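Long-range contact in dTDP Sugar Isomerase (Desulfovibrio desulfuricans subsp. desulfuricans str. G20, PDB 3EJK), which probably catalyses the 3,5-epimerization of dTDP-4-dehydro-6-deoxy-glucose to dTDP-4-dehydro-beta-L-rhamnose: residues E59-R64 with D131-V136. Numbering follows the deposited sequence.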
ATOM      1  N   GLU A  59       4.258  -2.842   8.895  1.00 20.67           N
ATOM      2  CA  GLU A  59       3.848  -4.181   9.259  1.00 19.62           C
ATOM      3  C   GLU A  59       3.693  -4.219  10.754  1.00 20.56           C
ATOM      4  O   GLU A  59       4.487  -3.623  11.487  1.00 20.62           O
ATOM      5  CB  GLU A  59       4.861  -5.209   8.812  1.00 20.72           C
ATOM      6  CG  GLU A  59       4.524  -6.582   9.284  1.00 21.08           C
ATOM      7  CD  GLU A  59       5.293  -7.642   8.548  1.00 25.22           C
ATOM      8  OE1 GLU A  59       6.474  -7.878   8.855  1.00 23.73           O
ATOM      9  OE2 GLU A  59       4.688  -8.270   7.673  1.00 27.92           O
ATOM     10  N   VAL A  60       2.613  -4.860  11.188  1.00 19.96           N
ATOM     11  CA  VAL A  60       2.359  -5.056  12.603  1.00 19.91           C
ATOM     12  C   VAL A  60       2.090  -6.530  12.822  1.00 20.15           C
ATOM     13  O   VAL A  60       1.110  -7.071  12.314  1.00 18.94           O
ATOM     14  CB  VAL A  60       1.183  -4.208  13.135  1.00 19.92           C
ATOM     15  CG1 VAL A  60       1.090  -4.324  14.662  1.00 18.93           C
ATOM     16  CG2 VAL A  60       1.371  -2.743  12.743  1.00 19.90           C
ATOM     17  N   LEU A  61       2.997  -7.179  13.544  1.00 19.58           N
ATOM     18  CA  LEU A  61       2.844  -8.605  13.850  1.00 20.73           C
ATOM     19  C   LEU A  61       1.677  -8.778  14.827  1.00 21.58           C
ATOM     20  O   LEU A  61       1.352  -7.858  15.590  1.00 21.77           O
ATOM     21  CB  LEU A  61       4.125  -9.201  14.421  1.00 20.72           C
ATOM     22  CG  LEU A  61       5.312  -9.179  13.472  1.00 25.80           C
ATOM     23  CD1 LEU A  61       6.493  -9.856  14.143  1.00 29.72           C
ATOM     24  CD2 LEU A  61       4.976  -9.877  12.180  1.00 28.74           C
ATOM     25  N   PRO A  62       1.068  -9.967  14.840  1.00 22.82           N
ATOM     26  CA  PRO A  62      -0.114 -10.151  15.691  1.00 24.00           C
ATOM     27  C   PRO A  62       0.138  -9.877  17.142  1.00 23.49           C
ATOM     28  O   PRO A  62       1.107 -10.346  17.718  1.00 23.63           O
ATOM     29  CB  PRO A  62      -0.506 -11.627  15.476  1.00 24.63           C
ATOM     30  CG  PRO A  62       0.636 -12.273  14.776  1.00 24.88           C
ATOM     31  CD  PRO A  62       1.400 -11.178  14.064  1.00 23.85           C
ATOM     32  N   ARG A  63      -0.787  -9.105  17.681  1.00 23.61           N
ATOM     33  CA  ARG A  63      -0.865  -8.710  19.100  1.00 23.56           C
ATOM     34  C   ARG A  63       0.182  -7.700  19.472  1.00 22.79           C
ATOM     35  O   ARG A  63       0.295  -7.346  20.628  1.00 24.16           O
ATOM     36  CB  ARG A  63      -0.783  -9.896  20.065  1.00 24.03           C
ATOM     37  CG  ARG A  63      -1.710 -11.051  19.755  1.00 26.43           C
ATOM     38  CD  ARG A  63      -3.145 -10.670  19.700  1.00 26.79           C
ATOM     39  NE  ARG A  63      -3.941 -11.820  19.284  1.00 32.53           N
ATOM     40  CZ  ARG A  63      -4.651 -12.593  20.098  1.00 32.44           C
ATOM     41  NH1 ARG A  63      -4.721 -12.326  21.388  1.00 36.52           N
ATOM     42  NH2 ARG A  63      -5.331 -13.614  19.604  1.00 34.09           N
ATOM     43  N   ARG A  64       0.935  -7.253  18.476  1.00 21.17           N
ATOM     44  CA  ARG A  64       1.944  -6.209  18.652  1.00 21.19           C
ATOM     45  C   ARG A  64       1.330  -4.803  18.556  1.00 21.91           C
ATOM     46  O   ARG A  64       0.389  -4.522  17.792  1.00 21.68           O
ATOM     47  CB  ARG A  64       3.097  -6.382  17.659  1.00 20.70           C
ATOM     48  CG  ARG A  64       3.859  -7.711  17.829  1.00 19.94           C
ATOM     49  CD  ARG A  64       4.384  -7.919  19.212  1.00 22.69           C
ATOM     50  NE  ARG A  64       5.318  -6.865  19.599  1.00 26.91           N
ATOM     51  CZ  ARG A  64       6.623  -6.913  19.392  1.00 25.55           C
ATOM     52  NH1 ARG A  64       7.153  -7.964  18.813  1.00 24.84           N
ATOM     53  NH2 ARG A  64       7.395  -5.910  19.773  1.00 24.94           N
ATOM     54  N   ASP A 131      -4.315 -13.543  14.793  1.00 26.87           N
ATOM     55  CA  ASP A 131      -3.127 -14.384  14.795  1.00 28.30           C
ATOM     56  C   ASP A 131      -2.309 -14.348  13.521  1.00 28.26           C
ATOM     57  O   ASP A 131      -1.502 -15.237  13.268  1.00 29.11           O
ATOM     58  CB  ASP A 131      -3.501 -15.830  15.142  1.00 30.62           C
ATOM     59  CG  ASP A 131      -4.347 -16.485  14.084  1.00 34.30           C
ATOM     60  OD1 ASP A 131      -4.587 -15.845  13.037  1.00 46.04           O
ATOM     61  OD2 ASP A 131      -4.769 -17.642  14.299  1.00 45.12           O
ATOM     62  N   THR A 132      -2.535 -13.312  12.727  1.00 27.40           N
ATOM     63  CA  THR A 132      -1.745 -13.072  11.517  1.00 27.11           C
ATOM     64  C   THR A 132      -1.404 -11.581  11.411  1.00 25.96           C
ATOM     65  O   THR A 132      -2.092 -10.746  11.981  1.00 25.00           O
ATOM     66  CB  THR A 132      -2.429 -13.596  10.230  1.00 27.38           C
ATOM     67  OG1 THR A 132      -3.672 -12.922  10.018  1.00 30.19           O
ATOM     68  CG2 THR A 132      -2.665 -15.090  10.345  1.00 31.79           C
ATOM     69  N   PRO A 133      -0.321 -11.253  10.705  1.00 24.76           N
ATOM     70  CA  PRO A 133       0.099  -9.860  10.649  1.00 23.84           C
ATOM     71  C   PRO A 133      -0.804  -8.943   9.863  1.00 23.92           C
ATOM     72  O   PRO A 133      -1.573  -9.362   8.990  1.00 23.36           O
ATOM     73  CB  PRO A 133       1.487  -9.925   9.984  1.00 25.43           C
ATOM     74  CG  PRO A 133       1.846 -11.386   9.897  1.00 25.37           C
ATOM     75  CD  PRO A 133       0.562 -12.144   9.934  1.00 25.41           C
ATOM     76  N   ALA A 134      -0.702  -7.678  10.222  1.00 21.95           N
ATOM     77  CA  ALA A 134      -1.406  -6.628   9.540  1.00 21.30           C
ATOM     78  C   ALA A 134      -0.404  -5.813   8.739  1.00 21.60           C
ATOM     79  O   ALA A 134       0.801  -5.780   9.034  1.00 21.74           O
ATOM     80  CB  ALA A 134      -2.162  -5.729  10.530  1.00 20.13           C
ATOM     81  N   LEU A 135      -0.921  -5.223   7.680  1.00 22.23           N
ATOM     82  CA  LEU A 135      -0.151  -4.290   6.848  1.00 23.68           C
ATOM     83  C   LEU A 135      -0.952  -3.013   6.764  1.00 24.21           C
ATOM     84  O   LEU A 135      -2.035  -2.973   6.193  1.00 24.69           O
ATOM     85  CB  LEU A 135       0.109  -4.809   5.431  1.00 23.53           C
ATOM     86  CG  LEU A 135       1.097  -3.885   4.699  1.00 25.15           C
ATOM     87  CD1 LEU A 135       2.548  -4.156   5.208  1.00 24.75           C
ATOM     88  CD2 LEU A 135       1.010  -4.045   3.212  1.00 28.34           C
ATOM     89  N   VAL A 136      -0.408  -1.985   7.382  1.00 24.52           N
ATOM     90  CA  VAL A 136      -1.024  -0.678   7.407  1.00 24.02           C
ATOM     91  C   VAL A 136      -0.368   0.151   6.316  1.00 24.35           C
ATOM     92  O   VAL A 136       0.852   0.192   6.212  1.00 26.19           O
ATOM     93  CB  VAL A 136      -0.786   0.015   8.791  1.00 24.07           C
ATOM     94  CG1 VAL A 136      -1.493   1.332   8.859  1.00 27.39           C
ATOM     95  CG2 VAL A 136      -1.222  -0.898   9.946  1.00 22.21           C
TER
HETATM   96  O   HOH W   1       2.146  -7.637   7.022  1.00 24.79           O
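Val60 and Ala134 form an antiparallel hydrogen-bonded pair where strands 54-60 and 134-140 meet. Val60 N reaches Ala134 O at 3.0 Å, Ala134 N reaches Val60 O at 2.8 Å, and both bonds are almost straight at hydrogen. In the first, the donor stands above the carbonyl plane, 35° out of it. Glu59 and Leu135 make the adjoining non-hydrogen-bonded pair, from which Glu59 CA approaches Ala134 O (3.4 Å) as a CA-H...O contact. Beyond the ladder, a type II turn from Leu61 to Arg64 leads into strand 65-71 of the other sheet.

On the buried face, Val60 CG2 meets Val136 CG2 at 4.2 Å, and Phe126 and Ala128 of strand 123-128 pack against Val60: side chains of the two sheets meet, as between the two facing sheets of a cupin jelly roll. Toward the turn, beyond the paired residues, Pro62 lays CB and CG over the Asp131-Thr132 peptide, while Leu61 CD2 touches Pro133 CB (4.1 Å). In Glu59, CG lies anti to the backbone N (chi1 175°) and the chain runs on extended beyond it, bringing OE2 to a water that donates to it at 2.7 Å and weakly to Ala134 O.

Glu59 OE2 also forms a salt bridge with Arg109 of the second subunit, a charge pairing that would favour the ionised carboxylate; the ladder is thus two-sided, Val60 and Ala134 facing the apolar interior between the sheets, Glu59 and Leu135 the second subunit.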